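Local coordinates for protein nitrite oxidoreductase subunit A (Kuenenia stuttgartiensis, PDB 7B04) that carries a molybdenum atom, two MD1 groups and an iron/sulfur cluster, as a subunit of the molybdopterin oxidoreductase family, at residues Phe121-Tyr126 and Val928-Phe933; Pro128-Tyr133 and Thr726-Ser731; Ala1022-Asp1027 and Ser1045-Ser1050; Trp650-Asn655 and Met678-Glu683. All coordinates share one frame; numbering follows the deposited sequence.

Contact 1: Phe121-Tyr126 and Val928-Phe933; sequences FHRRVY and VTDWNF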
# COMPACT_ATOMS: atom_id res chain seq x y z
N PHE B 121 6.10 -5.53 7.87
CA PHE B 121 6.71 -6.78 7.42
C PHE B 121 6.85 -7.78 8.56
O PHE B 121 6.75 -9.00 8.35
CB PHE B 121 8.07 -6.53 6.79
CG PHE B 121 8.74 -7.78 6.32
CD1 PHE B 121 8.07 -8.66 5.48
CD2 PHE B 121 10.01 -8.09 6.73
CE1 PHE B 121 8.68 -9.82 5.06
CE2 PHE B 121 10.63 -9.25 6.31
CZ PHE B 121 9.96 -10.11 5.47
N HIS B 122 7.10 -7.30 9.78
CA HIS B 122 7.24 -8.19 10.93
C HIS B 122 5.93 -8.86 11.28
O HIS B 122 5.94 -9.94 11.89
CB HIS B 122 7.80 -7.43 12.13
CG HIS B 122 6.94 -6.28 12.58
ND1 HIS B 122 6.76 -5.13 11.83
CD2 HIS B 122 6.22 -6.11 13.72
CE1 HIS B 122 5.98 -4.30 12.49
NE2 HIS B 122 5.64 -4.87 13.64
N ARG B 123 4.80 -8.24 10.95
CA ARG B 123 3.52 -8.92 11.12
C ARG B 123 3.43 -10.16 10.25
O ARG B 123 2.72 -11.11 10.58
CB ARG B 123 2.38 -7.95 10.79
CG ARG B 123 1.64 -7.48 12.01
CD ARG B 123 0.70 -8.55 12.48
NE ARG B 123 0.31 -8.38 13.88
CZ ARG B 123 -0.90 -7.98 14.25
NH1 ARG B 123 -1.18 -7.79 15.53
NH2 ARG B 123 -1.80 -7.70 13.32
N ARG B 124 4.15 -10.16 9.14
CA ARG B 124 4.22 -11.34 8.29
C ARG B 124 5.29 -12.30 8.80
O ARG B 124 5.17 -13.52 8.65
CB ARG B 124 4.53 -10.94 6.85
CG ARG B 124 3.49 -10.11 6.16
CD ARG B 124 4.04 -9.68 4.82
NE ARG B 124 4.22 -10.84 3.95
CZ ARG B 124 4.94 -10.83 2.83
NH1 ARG B 124 5.05 -11.94 2.10
NH2 ARG B 124 5.56 -9.72 2.45
N VAL B 125 6.34 -11.74 9.39
CA VAL B 125 7.45 -12.56 9.88
C VAL B 125 6.99 -13.47 11.01
O VAL B 125 7.28 -14.67 11.02
CB VAL B 125 8.60 -11.64 10.32
CG1 VAL B 125 9.68 -12.45 11.00
CG2 VAL B 125 9.16 -10.86 9.14
N TYR B 126 6.25 -12.92 11.97
CA TYR B 126 5.68 -13.71 13.06
C TYR B 126 4.19 -13.97 12.84
O TYR B 126 3.40 -13.95 13.79
CB TYR B 126 5.90 -13.02 14.40
CG TYR B 126 7.33 -12.63 14.70
CD1 TYR B 126 8.24 -13.56 15.18
CD2 TYR B 126 7.76 -11.32 14.52
CE1 TYR B 126 9.54 -13.20 15.47
CE2 TYR B 126 9.06 -10.95 14.81
CZ TYR B 126 9.95 -11.89 15.28
OH TYR B 126 11.24 -11.52 15.56
N VAL B 928 -2.81 -10.21 2.41
CA VAL B 928 -3.52 -10.96 3.44
C VAL B 928 -3.12 -10.56 4.85
O VAL B 928 -3.82 -10.94 5.80
CB VAL B 928 -3.33 -12.47 3.24
CG1 VAL B 928 -2.03 -12.94 3.89
CG2 VAL B 928 -4.47 -13.18 3.80
N THR B 929 -2.03 -9.83 5.03
CA THR B 929 -1.63 -9.35 6.34
C THR B 929 -2.71 -8.46 6.93
O THR B 929 -3.10 -7.47 6.31
CB THR B 929 -0.31 -8.59 6.22
OG1 THR B 929 0.63 -9.41 5.53
CG2 THR B 929 0.23 -8.23 7.60
N ASP B 930 -3.17 -8.80 8.14
CA ASP B 930 -4.38 -8.21 8.68
C ASP B 930 -4.37 -6.68 8.59
O ASP B 930 -5.33 -6.07 8.11
CB ASP B 930 -4.59 -8.66 10.12
CG ASP B 930 -3.41 -8.36 11.01
OD1 ASP B 930 -2.39 -7.83 10.50
OD2 ASP B 930 -3.49 -8.64 12.22
N TRP B 931 -3.29 -6.05 9.05
CA TRP B 931 -3.24 -4.59 9.08
C TRP B 931 -3.42 -3.99 7.68
O TRP B 931 -4.24 -3.10 7.48
CB TRP B 931 -1.92 -4.12 9.70
CG TRP B 931 -1.86 -4.30 11.18
CD1 TRP B 931 -2.91 -4.58 12.01
CD2 TRP B 931 -0.70 -4.22 12.01
NE1 TRP B 931 -2.47 -4.68 13.31
CE2 TRP B 931 -1.12 -4.46 13.34
CE3 TRP B 931 0.65 -3.97 11.77
CZ2 TRP B 931 -0.23 -4.45 14.41
CZ3 TRP B 931 1.53 -3.96 12.84
CH2 TRP B 931 1.09 -4.20 14.14
N ASN B 932 -2.66 -4.49 6.70
CA ASN B 932 -2.81 -3.99 5.34
C ASN B 932 -4.09 -4.51 4.70
O ASN B 932 -4.68 -3.83 3.84
CB ASN B 932 -1.60 -4.40 4.49
CG ASN B 932 -0.31 -3.81 5.02
OD1 ASN B 932 0.56 -4.54 5.50
ND2 ASN B 932 -0.17 -2.49 4.94
N PHE B 933 -4.54 -5.70 5.11
CA PHE B 933 -5.74 -6.31 4.56
C PHE B 933 -7.01 -5.59 5.00
O PHE B 933 -8.05 -5.73 4.35
CB PHE B 933 -5.77 -7.78 5.00
CG PHE B 933 -6.76 -8.63 4.27
CD1 PHE B 933 -7.09 -8.38 2.95
CD2 PHE B 933 -7.32 -9.73 4.90
CE1 PHE B 933 -7.98 -9.20 2.29
CE2 PHE B 933 -8.21 -10.55 4.24
CZ PHE B 933 -8.53 -10.29 2.93
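Arg123 lies flat on the indole of Trp931 in an off-centre cation-pi stack. The stack joins two short helices, 121-125 and 930-935, of this molybdopterin oxidoreductase. It is the tight part of the contact. The two side chains cross at about a right angle, with the guanidinium and ring planes 30° apart. Arg123 CZ is 4.1 Å from the centroid of the Trp931 six-membered ring. Arg123 CG sits over the face of that ring, 3.7 Å from its centroid, in a CH-pi contact. The arginine chain bends at chi2 (-78°), which carries CD to the Asp930 side, 3.7 Å from Asp930 OD1. The Asp930 carboxylate meets the guanidinium at its edge as a salt-bridge partner. NH2 and OD2 are modelled too close together, so their exact places are doubtful. Arg123 NH1 has a second acidic partner, Asp193 of subunit C.

The other side is looser, though still buried. His122 approaches the indole obliquely, with NE2 4.3 Å from Trp931 CZ3, and packs on Ser47 of subunit B. Arg124 passes Thr929 with its aliphatic part. Its guanidinium is held by Gln925 and Glu683, and its side chain touches MD1. Thr929 turns OG1 to the aliphatic chain of Arg124, on helix 121-125, and its methyl CG2 rests 3.9 Å from Arg123 CB.

Contact 2: Pro128-Tyr133 and Thr726-Ser731; sequences PYRLRY and TPVYES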
# COMPACT_ATOMS: atom_id res chain seq x y z
N PRO B 128 0.52 -15.85 11.00
CA PRO B 128 -0.14 -17.16 10.94
C PRO B 128 -0.11 -17.81 9.57
O PRO B 128 -0.53 -18.97 9.45
CB PRO B 128 -1.58 -16.83 11.36
CG PRO B 128 -1.78 -15.44 10.85
CD PRO B 128 -0.45 -14.74 10.98
N TYR B 129 0.36 -17.12 8.54
CA TYR B 129 0.42 -17.65 7.18
C TYR B 129 1.82 -18.13 6.84
O TYR B 129 2.07 -18.54 5.70
CB TYR B 129 -0.03 -16.58 6.18
CG TYR B 129 -1.31 -15.89 6.59
CD1 TYR B 129 -2.53 -16.56 6.54
CD2 TYR B 129 -1.30 -14.58 7.04
CE1 TYR B 129 -3.70 -15.94 6.92
CE2 TYR B 129 -2.47 -13.94 7.42
CZ TYR B 129 -3.67 -14.63 7.36
OH TYR B 129 -4.84 -14.01 7.73
N ARG B 130 2.72 -18.10 7.81
CA ARG B 130 4.12 -18.42 7.62
C ARG B 130 4.36 -19.89 7.30
O ARG B 130 3.71 -20.78 7.86
CB ARG B 130 4.89 -18.04 8.89
CG ARG B 130 6.38 -18.04 8.72
CD ARG B 130 6.82 -16.77 8.06
NE ARG B 130 8.13 -16.93 7.44
CZ ARG B 130 9.26 -16.54 8.01
NH1 ARG B 130 10.41 -16.73 7.39
NH2 ARG B 130 9.23 -15.96 9.21
N LEU B 131 5.30 -20.13 6.38
CA LEU B 131 5.80 -21.49 6.18
C LEU B 131 6.72 -21.86 7.33
O LEU B 131 7.57 -21.07 7.75
CB LEU B 131 6.55 -21.59 4.85
CG LEU B 131 5.75 -21.86 3.58
CD1 LEU B 131 6.68 -21.91 2.38
CD2 LEU B 131 4.98 -23.16 3.71
N ARG B 132 6.56 -23.08 7.84
CA ARG B 132 7.29 -23.50 9.03
C ARG B 132 8.25 -24.66 8.80
O ARG B 132 9.20 -24.80 9.58
CB ARG B 132 6.32 -23.88 10.15
CG ARG B 132 5.36 -22.79 10.55
CD ARG B 132 4.54 -23.21 11.76
NE ARG B 132 3.85 -24.48 11.54
CZ ARG B 132 2.70 -24.61 10.89
NH1 ARG B 132 2.09 -23.54 10.40
NH2 ARG B 132 2.15 -25.80 10.74
N TYR B 133 8.04 -25.46 7.77
CA TYR B 133 8.84 -26.66 7.54
C TYR B 133 8.59 -27.14 6.12
O TYR B 133 7.56 -26.80 5.53
CB TYR B 133 8.47 -27.76 8.56
CG TYR B 133 6.98 -27.89 8.80
CD1 TYR B 133 6.37 -27.27 9.88
CD2 TYR B 133 6.19 -28.64 7.95
CE1 TYR B 133 5.01 -27.39 10.10
CE2 TYR B 133 4.83 -28.77 8.16
CZ TYR B 133 4.24 -28.15 9.24
OH TYR B 133 2.89 -28.27 9.45
N THR B 726 17.34 -14.81 14.20
CA THR B 726 17.48 -16.21 13.85
C THR B 726 16.19 -16.71 13.21
O THR B 726 15.11 -16.19 13.50
CB THR B 726 17.82 -17.05 15.09
OG1 THR B 726 16.60 -17.46 15.74
CG2 THR B 726 18.67 -16.26 16.06
N PRO B 727 16.28 -17.69 12.31
CA PRO B 727 15.08 -18.18 11.63
C PRO B 727 13.99 -18.59 12.61
O PRO B 727 14.23 -19.37 13.54
CB PRO B 727 15.60 -19.37 10.82
CG PRO B 727 17.03 -19.05 10.57
CD PRO B 727 17.50 -18.34 11.81
N VAL B 728 12.79 -18.05 12.40
CA VAL B 728 11.68 -18.31 13.30
C VAL B 728 11.26 -19.78 13.21
O VAL B 728 10.92 -20.40 14.22
CB VAL B 728 10.51 -17.37 12.97
CG1 VAL B 728 9.44 -17.47 14.02
CG2 VAL B 728 11.00 -15.94 12.85
N TYR B 729 11.30 -20.35 12.01
CA TYR B 729 10.95 -21.76 11.83
C TYR B 729 12.06 -22.49 11.09
O TYR B 729 13.15 -21.95 10.88
CB TYR B 729 9.62 -21.87 11.10
CG TYR B 729 8.47 -21.14 11.77
CD1 TYR B 729 7.82 -21.69 12.87
CD2 TYR B 729 8.04 -19.90 11.31
CE1 TYR B 729 6.78 -21.03 13.49
CE2 TYR B 729 7.00 -19.23 11.93
CZ TYR B 729 6.37 -19.80 13.02
OH TYR B 729 5.33 -19.15 13.63
N GLU B 730 11.79 -23.73 10.67
CA GLU B 730 12.79 -24.58 10.02
C GLU B 730 12.99 -24.14 8.57
O GLU B 730 12.52 -24.77 7.62
CB GLU B 730 12.38 -26.05 10.10
CG GLU B 730 13.47 -27.01 9.68
CD GLU B 730 13.05 -28.46 9.81
OE1 GLU B 730 11.87 -28.72 10.14
OE2 GLU B 730 13.90 -29.35 9.58
N SER B 731 13.70 -23.03 8.41
CA SER B 731 13.95 -22.44 7.10
C SER B 731 15.44 -22.42 6.80
O SER B 731 16.28 -22.46 7.70
CB SER B 731 13.38 -21.02 7.01
OG SER B 731 14.13 -20.12 7.81
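Arg132 and Tyr729 bring two irregular loop segments alongside each other, with CA atoms 4.9 Å apart and the touching parts running 33° from parallel. One backbone hydrogen bond ties them, from Glu730 N to Arg132 O at 3.0 Å. Glu730 is the centre of an inverse gamma turn, closed by a weak bond from Ser731 N to Tyr729 O.

The Tyr729 ring carries the side-chain packing. Arg132 CG lies over the centre of one face, 3.6 Å from the ring centroid, in a CH-pi contact. Arg132 CD follows at 3.6 Å from Tyr729 CE1. CB, CG and CD of Arg132 do the touching; the guanidinium plane is 75° from the ring. Val728 CG1 covers the opposite face, nearer the rim. Arg130 comes in obliquely, with CG 3.5 Å from Tyr729 CE2. Its guanidinium forms a salt bridge with Glu702 and bonds to the carbonyl oxygens of Val125 and Ile682. Tyr729 OH bonds to His200 O of subunit C. Glu730 OE1 lies 3.9 Å from Tyr133 CB, and the Glu730 carboxylate forms a salt bridge with Arg171.

This is loop-to-loop packing around an aromatic ring held between aliphatic groups. It joins the loop that follows helix 121-125 to the one that leads into helix 734-749, at the interface with subunit C.

Contact 3: Ala1022-Asp1027 and Ser1045-Ser1050; sequences AWISSD and SGYQSS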
# COMPACT_ATOMS: atom_id res chain seq x y z
N ALA B 1022 -4.96 -10.44 -4.78
CA ALA B 1022 -5.34 -11.03 -3.51
C ALA B 1022 -5.07 -12.54 -3.54
O ALA B 1022 -4.83 -13.13 -4.60
CB ALA B 1022 -6.80 -10.70 -3.27
N TRP B 1023 -5.09 -13.18 -2.37
CA TRP B 1023 -4.88 -14.63 -2.33
C TRP B 1023 -6.12 -15.32 -2.87
O TRP B 1023 -7.23 -15.15 -2.35
CB TRP B 1023 -4.56 -15.10 -0.90
CG TRP B 1023 -3.17 -14.73 -0.45
CD1 TRP B 1023 -2.38 -13.76 -0.99
CD2 TRP B 1023 -2.40 -15.33 0.61
NE1 TRP B 1023 -1.18 -13.71 -0.33
CE2 TRP B 1023 -1.17 -14.66 0.66
CE3 TRP B 1023 -2.65 -16.35 1.53
CZ2 TRP B 1023 -0.17 -14.98 1.58
CZ3 TRP B 1023 -1.66 -16.67 2.45
CH2 TRP B 1023 -0.44 -15.99 2.46
N ILE B 1024 -5.93 -16.13 -3.92
CA ILE B 1024 -7.05 -16.64 -4.71
C ILE B 1024 -7.85 -17.67 -3.92
O ILE B 1024 -7.36 -18.31 -2.98
CB ILE B 1024 -6.56 -17.23 -6.04
CG1 ILE B 1024 -5.80 -18.53 -5.81
CG2 ILE B 1024 -5.69 -16.23 -6.78
CD1 ILE B 1024 -5.51 -19.31 -7.08
N SER B 1025 -9.11 -17.82 -4.31
CA SER B 1025 -9.96 -18.86 -3.73
C SER B 1025 -9.50 -20.23 -4.20
O SER B 1025 -9.35 -20.48 -5.40
CB SER B 1025 -11.42 -18.63 -4.13
OG SER B 1025 -11.88 -17.37 -3.67
N SER B 1026 -9.26 -21.12 -3.24
CA SER B 1026 -8.88 -22.49 -3.51
C SER B 1026 -10.04 -23.41 -3.13
O SER B 1026 -11.08 -22.96 -2.65
CB SER B 1026 -7.60 -22.86 -2.76
OG SER B 1026 -7.83 -22.92 -1.37
N ASP B 1027 -9.84 -24.71 -3.35
CA ASP B 1027 -10.85 -25.68 -2.95
C ASP B 1027 -11.13 -25.61 -1.46
O ASP B 1027 -12.27 -25.40 -1.04
CB ASP B 1027 -10.41 -27.09 -3.35
CG ASP B 1027 -10.44 -27.32 -4.84
OD1 ASP B 1027 -11.30 -26.72 -5.52
OD2 ASP B 1027 -9.61 -28.11 -5.34
N SER B 1045 -4.84 -25.81 6.20
CA SER B 1045 -3.39 -25.65 6.10
C SER B 1045 -2.91 -24.29 6.58
O SER B 1045 -1.69 -24.09 6.69
CB SER B 1045 -2.95 -25.87 4.65
OG SER B 1045 -3.46 -24.84 3.82
N GLY B 1046 -3.82 -23.37 6.87
CA GLY B 1046 -3.47 -22.02 7.24
C GLY B 1046 -3.59 -21.01 6.12
O GLY B 1046 -3.41 -19.81 6.37
N TYR B 1047 -3.89 -21.46 4.90
CA TYR B 1047 -3.98 -20.57 3.76
C TYR B 1047 -5.31 -19.84 3.77
O TYR B 1047 -6.37 -20.43 4.02
CB TYR B 1047 -3.80 -21.34 2.46
CG TYR B 1047 -4.18 -20.56 1.21
CD1 TYR B 1047 -3.37 -19.53 0.74
CD2 TYR B 1047 -5.32 -20.88 0.49
CE1 TYR B 1047 -3.72 -18.82 -0.40
CE2 TYR B 1047 -5.66 -20.18 -0.65
CZ TYR B 1047 -4.86 -19.15 -1.09
OH TYR B 1047 -5.20 -18.45 -2.23
N GLN B 1048 -5.25 -18.54 3.54
CA GLN B 1048 -6.40 -17.66 3.58
C GLN B 1048 -6.68 -17.07 2.20
O GLN B 1048 -5.76 -16.53 1.56
CB GLN B 1048 -6.11 -16.54 4.57
CG GLN B 1048 -6.83 -15.30 4.30
CD GLN B 1048 -8.10 -15.15 5.04
OE1 GLN B 1048 -8.71 -14.08 5.07
NE2 GLN B 1048 -8.56 -16.25 5.62
N SER B 1049 -7.93 -17.15 1.76
CA SER B 1049 -8.32 -16.51 0.51
C SER B 1049 -8.89 -15.13 0.81
O SER B 1049 -9.53 -14.90 1.85
CB SER B 1049 -9.37 -17.33 -0.26
OG SER B 1049 -10.15 -16.48 -1.07
N SER B 1050 -8.65 -14.20 -0.11
CA SER B 1050 -9.17 -12.85 -0.01
C SER B 1050 -10.55 -12.70 -0.64
O SER B 1050 -11.11 -11.60 -0.62
CB SER B 1050 -8.19 -11.87 -0.67
OG SER B 1050 -6.84 -12.16 -0.31
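Trp1023 and Ser1050 hold the two loop segments together with a pair of hydrogen bonds. Ser1050 N donates to Trp1023 O at 2.8 Å, nearly straight (170°) and in the carbonyl plane. Trp1023 N donates to Ser1050 OG at 2.9 Å, a more bent bond. Chi1 of Ser1050 (-43°) sets OG beside its own backbone N, so the backbone N and side chain of this serine grip both polar backbone atoms of Trp1023. Ser1049 CA adds a CA-H...O contact to the same carbonyl oxygen, at 3.3 Å.

The aromatic side chains meet rim to rim. The planes of the Trp1023 six-membered ring and the Tyr1047 ring are only 10° apart. Their centroids are 5.4 Å apart, and neither lies over the face of the other. Gln1048 O lies at the indole edge, near its plane. Ser1026 OG is at the Tyr1047 edge, 3.6 Å from CE2. The tyrosine hydroxyl is modelled too close to Ile1024 O, so its place is doubtful.

A second shell fixes these groups. Trp1023 NE1 bonds to Ser924 O, and Ile1024 N to Asn658 OD1.

Residues 1022-1027 lie in the loop between strand 1015-1018 and helix 1027-1033, with Ser1026 at the N-cap position. Tyr1047 and Ser1049 pack on Thr1029 of that helix, while Gln1048 and Ser1050 pack on Phe933 of helix 930-935.

Contact 4: Trp650-Asn655 and Met678-Glu683; sequences WFTNVN and MSTDIE. With MD1 (phosphoric acid 4-(2-amino-4-oxo-3,4,5,6,-tetrahydro-pteridin-6-yl)-2-hydroxy-3,4-dimercapto-but-3-en-yl ester guanylate ester), chain C.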
# COMPACT_ATOMS: atom_id res chain seq x y z
N TRP B 650 9.88 -25.56 -10.89
CA TRP B 650 10.29 -25.11 -9.57
C TRP B 650 10.62 -23.63 -9.61
O TRP B 650 11.37 -23.19 -10.50
CB TRP B 650 11.49 -25.94 -9.10
CG TRP B 650 12.03 -25.59 -7.76
CD1 TRP B 650 11.35 -25.08 -6.70
CD2 TRP B 650 13.38 -25.76 -7.33
NE1 TRP B 650 12.20 -24.92 -5.63
CE2 TRP B 650 13.45 -25.33 -5.99
CE3 TRP B 650 14.54 -26.24 -7.95
CZ2 TRP B 650 14.64 -25.35 -5.26
CZ3 TRP B 650 15.72 -26.26 -7.22
CH2 TRP B 650 15.76 -25.82 -5.89
N PHE B 651 10.07 -22.86 -8.67
CA PHE B 651 10.17 -21.41 -8.70
C PHE B 651 10.29 -20.81 -7.30
O PHE B 651 9.58 -21.24 -6.38
CB PHE B 651 8.97 -20.80 -9.44
CG PHE B 651 7.64 -21.31 -8.96
CD1 PHE B 651 7.12 -22.50 -9.44
CD2 PHE B 651 6.89 -20.58 -8.05
CE1 PHE B 651 5.89 -22.97 -9.01
CE2 PHE B 651 5.66 -21.04 -7.61
CZ PHE B 651 5.16 -22.24 -8.09
N THR B 652 11.19 -19.82 -7.16
CA THR B 652 11.48 -19.11 -5.91
C THR B 652 11.05 -17.65 -6.04
O THR B 652 11.05 -17.10 -7.15
CB THR B 652 12.99 -19.12 -5.53
OG1 THR B 652 13.75 -18.39 -6.52
CG2 THR B 652 13.53 -20.53 -5.47
N ASN B 653 10.78 -16.99 -4.94
CA ASN B 653 10.43 -15.55 -4.94
C ASN B 653 9.30 -15.25 -5.92
O ASN B 653 9.24 -14.13 -6.36
CB ASN B 653 11.63 -14.69 -5.28
CG ASN B 653 11.71 -13.38 -4.56
OD1 ASN B 653 12.17 -12.40 -5.11
ND2 ASN B 653 11.31 -13.33 -3.32
N VAL B 654 8.43 -16.20 -6.22
CA VAL B 654 7.27 -15.86 -7.08
C VAL B 654 6.07 -16.67 -6.60
O VAL B 654 6.29 -17.73 -6.10
CB VAL B 654 7.57 -16.11 -8.56
CG1 VAL B 654 7.83 -14.82 -9.28
CG2 VAL B 654 8.74 -17.02 -8.76
N ASN B 655 4.87 -16.12 -6.69
CA ASN B 655 3.59 -16.80 -6.38
C ASN B 655 2.99 -17.08 -7.75
O ASN B 655 1.94 -16.61 -8.05
CB ASN B 655 2.66 -15.83 -5.66
CG ASN B 655 1.77 -16.43 -4.61
OD1 ASN B 655 1.48 -17.59 -4.61
ND2 ASN B 655 1.31 -15.60 -3.71
N MET B 678 7.01 -27.29 -7.84
CA MET B 678 7.77 -27.03 -6.63
C MET B 678 7.84 -25.52 -6.43
O MET B 678 7.96 -24.77 -7.40
CB MET B 678 9.17 -27.63 -6.72
CG MET B 678 9.19 -29.13 -6.84
SD MET B 678 10.78 -29.73 -7.41
CE MET B 678 11.84 -29.33 -6.03
N SER B 679 7.77 -25.09 -5.18
CA SER B 679 7.82 -23.67 -4.88
C SER B 679 8.65 -23.44 -3.63
O SER B 679 8.46 -24.12 -2.61
CB SER B 679 6.42 -23.10 -4.70
OG SER B 679 6.48 -21.73 -4.32
N THR B 680 9.56 -22.49 -3.71
CA THR B 680 10.26 -21.95 -2.56
C THR B 680 9.58 -20.66 -2.12
O THR B 680 9.28 -19.79 -2.95
CB THR B 680 11.72 -21.66 -2.89
OG1 THR B 680 12.39 -22.89 -3.18
CG2 THR B 680 12.39 -20.98 -1.72
N ASP B 681 9.29 -20.55 -0.83
CA ASP B 681 8.58 -19.38 -0.34
C ASP B 681 8.76 -19.28 1.17
O ASP B 681 9.41 -20.11 1.81
CB ASP B 681 7.10 -19.43 -0.73
CG ASP B 681 6.45 -18.07 -0.68
OD1 ASP B 681 6.94 -17.20 0.08
OD2 ASP B 681 5.46 -17.87 -1.41
N ILE B 682 8.19 -18.21 1.74
CA ILE B 682 8.19 -17.97 3.18
C ILE B 682 6.79 -18.07 3.77
O ILE B 682 6.66 -18.13 5.00
CB ILE B 682 8.81 -16.60 3.52
CG1 ILE B 682 7.97 -15.48 2.92
CG2 ILE B 682 10.24 -16.52 3.00
CD1 ILE B 682 8.36 -14.10 3.38
N GLU B 683 5.75 -18.10 2.94
CA GLU B 683 4.37 -18.21 3.38
C GLU B 683 3.66 -19.25 2.53
O GLU B 683 4.08 -19.57 1.42
CB GLU B 683 3.63 -16.86 3.24
CG GLU B 683 3.71 -15.94 4.45
CD GLU B 683 3.23 -14.53 4.12
OE1 GLU B 683 3.38 -14.11 2.95
OE2 GLU B 683 2.69 -13.86 5.02
PB MD1 C . 5.11 -12.12 -8.37
O3B MD1 C . 4.55 -11.32 -7.06
O1B MD1 C . 4.51 -13.51 -8.37
O2B MD1 C . 6.62 -12.23 -8.27
O3A MD1 C . 4.74 -11.37 -9.79
C10 MD1 C . 4.41 -10.01 -9.85
C11 MD1 C . 3.29 -9.79 -10.90
O11 MD1 C . 1.87 -9.75 -10.16
C12 MD1 C . 3.52 -8.70 -11.64
S12 MD1 C . 4.92 -7.63 -11.19
C13 MD1 C . 2.70 -8.23 -12.87
S13 MD1 C . 3.31 -6.69 -13.61
C14 MD1 C . 1.53 -8.84 -13.50
N15 MD1 C . 0.32 -7.86 -13.14
C16 MD1 C . -0.98 -8.38 -13.32
C15 MD1 C . -2.14 -7.45 -13.27
O14 MD1 C . -1.96 -6.29 -13.09
N17 MD1 C . -3.52 -7.97 -13.45
C17 MD1 C . -3.75 -9.48 -13.68
N16 MD1 C . -5.10 -9.99 -13.86
N18 MD1 C . -2.59 -10.43 -13.73
C20 MD1 C . -1.24 -9.95 -13.57
N8 MD1 C . -0.19 -10.88 -13.62
C7 MD1 C . 1.27 -10.31 -13.33
PA MD1 C . 4.92 -11.74 -5.50
O1A MD1 C . 4.85 -10.53 -4.60
O2A MD1 C . 3.92 -12.76 -5.06
O5' MD1 C . 6.39 -12.46 -5.35
C5' MD1 C . 6.86 -12.63 -4.04
C4' MD1 C . 6.57 -14.09 -3.53
O4' MD1 C . 7.87 -14.70 -2.94
C1' MD1 C . 7.70 -14.61 -1.39
N9 MD1 C . 8.91 -14.02 -0.75
C4 MD1 C . 10.04 -14.70 -0.78
N3 MD1 C . 10.37 -16.02 -1.37
C2 MD1 C . 11.73 -16.54 -1.26
N2 MD1 C . 12.04 -17.83 -1.83
N1 MD1 C . 12.75 -15.79 -0.58
C6 MD1 C . 12.43 -14.52 -0.02
O6 MD1 C . 13.27 -13.89 0.53
C5 MD1 C . 11.00 -13.97 -0.14
N7 MD1 C . 10.43 -12.85 0.28
C8 MD1 C . 9.13 -12.86 -0.10
C2' MD1 C . 6.67 -13.88 -1.19
O2' MD1 C . 5.95 -14.34 -0.01
C3' MD1 C . 5.74 -14.06 -2.55
O3' MD1 C . 5.01 -15.32 -2.46
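Trp650 and Met678 sit across from each other on two parallel strands of a mixed sheet, their side chains on the same face and in a Met-aromatic contact. Met678 CE lies over the indole, 4.1 Å from the centroid of its five-membered ring. A bend at chi3 (67°) puts it there, while SD stays oblique to the ring. On the same face, Trp650 NE1 donates to Thr680 OG1 at 3.2 Å, tilted 21° from the indole plane. Thr652 and Thr680 lie side by side and point the same way. On the other face, Ser679 CB sits off-centre over the Phe651 ring, 4.0 Å from its centroid. Backbone bonds run from Phe651 N to Met678 O and from Thr680 N to Phe651 O.

At the C-terminal ends of the strands the segments bind MD1. Asp681 accepts from both ribose hydroxyls, O2' to OD1 at 3.0 Å and O3' to OD2 at 2.8 Å. Asn655 N donates to O1B at 3.1 Å.

The strands belong to a beta-alpha-beta unit with helix 663-670. Strands 222-226 and 693-696 flank them in the sheet. Helix 734-749 packs on the face of Trp650 and Met678, and helix 238-254 touches Trp650 and Thr652.

How the contacts relate
The four contacts lie on the same side of the chain's centre, 14 to 19 Å apart between centres. Along the chain, contact 4 falls between the two segments of contact 2, and contact 2 between those of contact 1. Contact 3 follows them all. Contacts 1 and 4 share a salt bridge, Arg124 to Glu683, and both reach MD1. Contacts 2 and 4 meet where Arg130 and Leu131 bond to Ile682 O. Tyr129 and Val928 pack on Gln1048 and Trp1023, joining contacts 2 and 1 to contact 3. Early, middle and late parts of the chain thus come together at and beside the sheet that holds strands 648-652 and 676-681, close to MD1.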